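Local structure of diguanylate cyclase (Vibrio cholerae serotype O1, 6EIB) at residues 68-73 with 84-88. The protein catalyses the conversion of two GTP molecules into the messenger c-di-GMP through its magnesium-dependent GGDEF-type domain, the part described here, and is involved in biofilm formation. Residues are numbered along the deposited sequence; the frame is centred on the assembly and turned at random.
Sequences ISDHHF and IVLEN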
ATOM      1  N   ILE A  68       8.257   7.183   2.844  1.00 40.47           N
ATOM      2  CA  ILE A  68       9.190   6.478   1.978  1.00 41.59           C
ATOM      3  C   ILE A  68       9.973   7.497   1.159  1.00 46.88           C
ATOM      4  O   ILE A  68       9.564   7.891   0.064  1.00 46.74           O
ATOM      5  CB  ILE A  68       8.469   5.508   1.028  1.00 38.67           C
ATOM      6  CG1 ILE A  68       7.436   4.665   1.794  1.00 36.74           C
ATOM      7  CG2 ILE A  68       9.461   4.656   0.279  1.00 38.10           C
ATOM      8  CD1 ILE A  68       6.553   3.840   0.875  1.00 35.22           C
ATOM      9  N   SER A  69      11.130   7.896   1.664  1.00 51.43           N
ATOM     10  CA  SER A  69      11.892   8.926   0.976  1.00 55.51           C
ATOM     11  C   SER A  69      12.493   8.357  -0.313  1.00 56.46           C
ATOM     12  O   SER A  69      12.548   9.051  -1.332  1.00 57.72           O
ATOM     13  CB  SER A  69      12.975   9.503   1.893  1.00 58.49           C
ATOM     14  OG  SER A  69      13.829   8.481   2.370  1.00 59.49           O
ATOM     15  N   ASP A  70      12.968   7.116  -0.272  1.00 56.45           N
ATOM     16  CA  ASP A  70      13.511   6.507  -1.484  1.00 58.52           C
ATOM     17  C   ASP A  70      12.472   6.183  -2.555  1.00 56.36           C
ATOM     18  O   ASP A  70      11.289   5.918  -2.260  1.00 53.89           O
ATOM     19  CB  ASP A  70      14.306   5.247  -1.170  1.00 61.12           C
ATOM     20  CG  ASP A  70      15.675   5.555  -0.613  1.00 66.40           C
ATOM     21  OD1 ASP A  70      16.262   6.587  -1.019  1.00 69.22           O
ATOM     22  OD2 ASP A  70      16.185   4.744   0.192  1.00 68.05           O
ATOM     23  N   HIS A  71      12.960   6.159  -3.798  1.00 56.55           N
ATOM     24  CA  HIS A  71      12.147   5.876  -4.978  1.00 55.73           C
ATOM     25  C   HIS A  71      11.216   4.690  -4.745  1.00 50.27           C
ATOM     26  O   HIS A  71      11.562   3.728  -4.050  1.00 51.21           O
ATOM     27  CB  HIS A  71      13.035   5.603  -6.206  1.00 59.96           C
ATOM     28  CG  HIS A  71      12.267   5.489  -7.494  1.00 62.01           C
ATOM     29  ND1 HIS A  71      11.588   6.552  -8.055  1.00 64.08           N
ATOM     30  CD2 HIS A  71      12.051   4.429  -8.314  1.00 61.04           C
ATOM     31  CE1 HIS A  71      10.994   6.152  -9.170  1.00 63.42           C
ATOM     32  NE2 HIS A  71      11.262   4.871  -9.350  1.00 61.54           N
ATOM     33  N   HIS A  72      10.021   4.803  -5.313  1.00 44.34           N
ATOM     34  CA  HIS A  72       8.956   3.833  -5.117  1.00 37.36           C
ATOM     35  C   HIS A  72       7.885   4.169  -6.129  1.00 33.99           C
ATOM     36  O   HIS A  72       7.875   5.280  -6.666  1.00 34.57           O
ATOM     37  CB  HIS A  72       8.439   3.902  -3.680  1.00 35.50           C
ATOM     38  CG  HIS A  72       7.745   5.185  -3.341  1.00 36.30           C
ATOM     39  ND1 HIS A  72       8.406   6.275  -2.816  1.00 37.54           N
ATOM     40  CD2 HIS A  72       6.424   5.500  -3.319  1.00 34.75           C
ATOM     41  CE1 HIS A  72       7.537   7.242  -2.581  1.00 38.15           C
ATOM     42  NE2 HIS A  72       6.323   6.788  -2.860  1.00 35.78           N
ATOM     43  N   PHE A  73       7.011   3.209  -6.416  1.00 29.27           N
ATOM     44  CA  PHE A  73       5.887   3.427  -7.306  1.00 27.44           C
ATOM     45  C   PHE A  73       4.623   3.301  -6.481  1.00 24.38           C
ATOM     46  O   PHE A  73       4.613   2.500  -5.561  1.00 21.41           O
ATOM     47  CB  PHE A  73       5.842   2.402  -8.443  1.00 24.64           C
ATOM     48  CG  PHE A  73       7.117   2.304  -9.229  1.00 26.32           C
ATOM     49  CD1 PHE A  73       7.505   3.336 -10.078  1.00 28.13           C
ATOM     50  CD2 PHE A  73       7.910   1.173  -9.144  1.00 26.86           C
ATOM     51  CE1 PHE A  73       8.691   3.236 -10.846  1.00 30.36           C
ATOM     52  CE2 PHE A  73       9.099   1.064  -9.906  1.00 29.42           C
ATOM     53  CZ  PHE A  73       9.482   2.088 -10.739  1.00 30.24           C
ATOM     54  N   ILE A  84       2.036  -0.185  -3.105  1.00 21.56           N
ATOM     55  CA  ILE A  84       3.334   0.467  -3.175  1.00 21.80           C
ATOM     56  C   ILE A  84       4.368  -0.561  -3.580  1.00 21.47           C
ATOM     57  O   ILE A  84       4.483  -1.625  -2.964  1.00 19.87           O
ATOM     58  CB  ILE A  84       3.713   1.105  -1.845  1.00 22.04           C
ATOM     59  CG1 ILE A  84       2.630   2.092  -1.427  1.00 22.91           C
ATOM     60  CG2 ILE A  84       5.079   1.851  -1.938  1.00 28.43           C
ATOM     61  CD1 ILE A  84       2.779   2.541   0.001  1.00 26.80           C
ATOM     62  N   VAL A  85       5.138  -0.216  -4.605  1.00 21.35           N
ATOM     63  CA  VAL A  85       6.177  -1.103  -5.084  1.00 21.51           C
ATOM     64  C   VAL A  85       7.517  -0.512  -4.802  1.00 21.02           C
ATOM     65  O   VAL A  85       7.765   0.636  -5.187  1.00 20.85           O
ATOM     66  CB  VAL A  85       6.027  -1.364  -6.603  1.00 22.80           C
ATOM     67  CG1 VAL A  85       7.240  -2.180  -7.151  1.00 20.99           C
ATOM     68  CG2 VAL A  85       4.681  -2.070  -6.875  1.00 20.53           C
ATOM     69  N   LEU A  86       8.380  -1.267  -4.119  1.00 22.56           N
ATOM     70  CA  LEU A  86       9.686  -0.720  -3.697  1.00 26.16           C
ATOM     71  C   LEU A  86      10.852  -1.459  -4.355  1.00 27.08           C
ATOM     72  O   LEU A  86      11.119  -2.611  -4.029  1.00 25.63           O
ATOM     73  CB  LEU A  86       9.848  -0.773  -2.177  1.00 28.13           C
ATOM     74  CG  LEU A  86       8.913  -0.084  -1.172  1.00 32.39           C
ATOM     75  CD1 LEU A  86       9.212  -0.581   0.229  1.00 34.03           C
ATOM     76  CD2 LEU A  86       9.151   1.403  -1.150  1.00 36.32           C
ATOM     77  N   GLU A  87      11.519  -0.828  -5.311  1.00 29.45           N
ATOM     78  CA  GLU A  87      12.688  -1.474  -5.942  1.00 30.09           C
ATOM     79  C   GLU A  87      13.886  -1.601  -5.010  1.00 29.72           C
ATOM     80  O   GLU A  87      14.105  -0.764  -4.130  1.00 28.98           O
ATOM     81  CB  GLU A  87      13.097  -0.737  -7.213  1.00 32.19           C
ATOM     82  CG  GLU A  87      12.081  -0.840  -8.334  1.00 32.35           C
ATOM     83  CD  GLU A  87      12.679  -0.387  -9.673  1.00 34.43           C
ATOM     84  OE1 GLU A  87      12.417   0.770 -10.063  1.00 35.80           O
ATOM     85  OE2 GLU A  87      13.413  -1.169 -10.329  1.00 35.39           O
ATOM     86  N   ASN A  88      14.663  -2.656  -5.221  1.00 29.79           N
ATOM     87  CA  ASN A  88      15.871  -2.891  -4.443  1.00 31.24           C
ATOM     88  C   ASN A  88      15.606  -2.735  -2.940  1.00 30.88           C
ATOM     89  O   ASN A  88      16.364  -2.067  -2.218  1.00 31.77           O
ATOM     90  CB  ASN A  88      17.011  -1.953  -4.899  1.00 34.74           C
ATOM     91  CG  ASN A  88      18.359  -2.512  -4.559  1.00 38.35           C
ATOM     92  OD1 ASN A  88      18.512  -3.733  -4.470  1.00 38.42           O
ATOM     93  ND2 ASN A  88      19.366  -1.641  -4.407  1.00 41.66           N
TER
HETATM   94  O   HOH W   1      11.201   1.920  -6.003  1.00 37.74           O
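Two backbone hydrogen bonds join the segments, Phe73 N to Val85 O and Val85 N to Phe73 O, each 2.9 Å long and nearly straight. They make Phe73 and Val85 an antiparallel hydrogen-bonded pair, and the same two carbonyls also receive CA-H...O contacts of 3.4 Å: His72 CA to Val85 O and Ile84 CA to Phe73 O. Two residues along from this pair, water 1 takes over: it accepts from Glu87 N at 2.9 Å and donates a weak bond of 2.7 Å to His71 O, filling the gap where the chain swings away. Within the loop itself, His72 ND1 donates to Asp70 O over 3.0 Å.

Side chains then pack on both faces. Phe73 lies beside Val85, its ring edge meeting Val85 CG1 4.0 Å from CD2, while its CZ comes within 3.3 Å of Glu87 OE1; the Glu87 carboxylate has its salt bridge with Arg23. On the other face Ile68, just past the end of helix 50-67, sets CD1 3.7 Å from Ile84 CG2 and CG2 3.6 Å from Leu86 CD2, and His72 CB also lies 3.6 Å from Leu86 CD2.

This is where edge strand 73-76 starts to pair with strand 81-87, the two arms of the hairpin that bears the GGDEF-family signature, here GGEEF, which spans the turn and runs into the start of strand 81-87. Strand 31-38 pairs with the other edge of 81-87. Helix 10-27 covers Phe73 and Val85, whereas helix 91-107 packs against Ile68, Ile84 and Leu86.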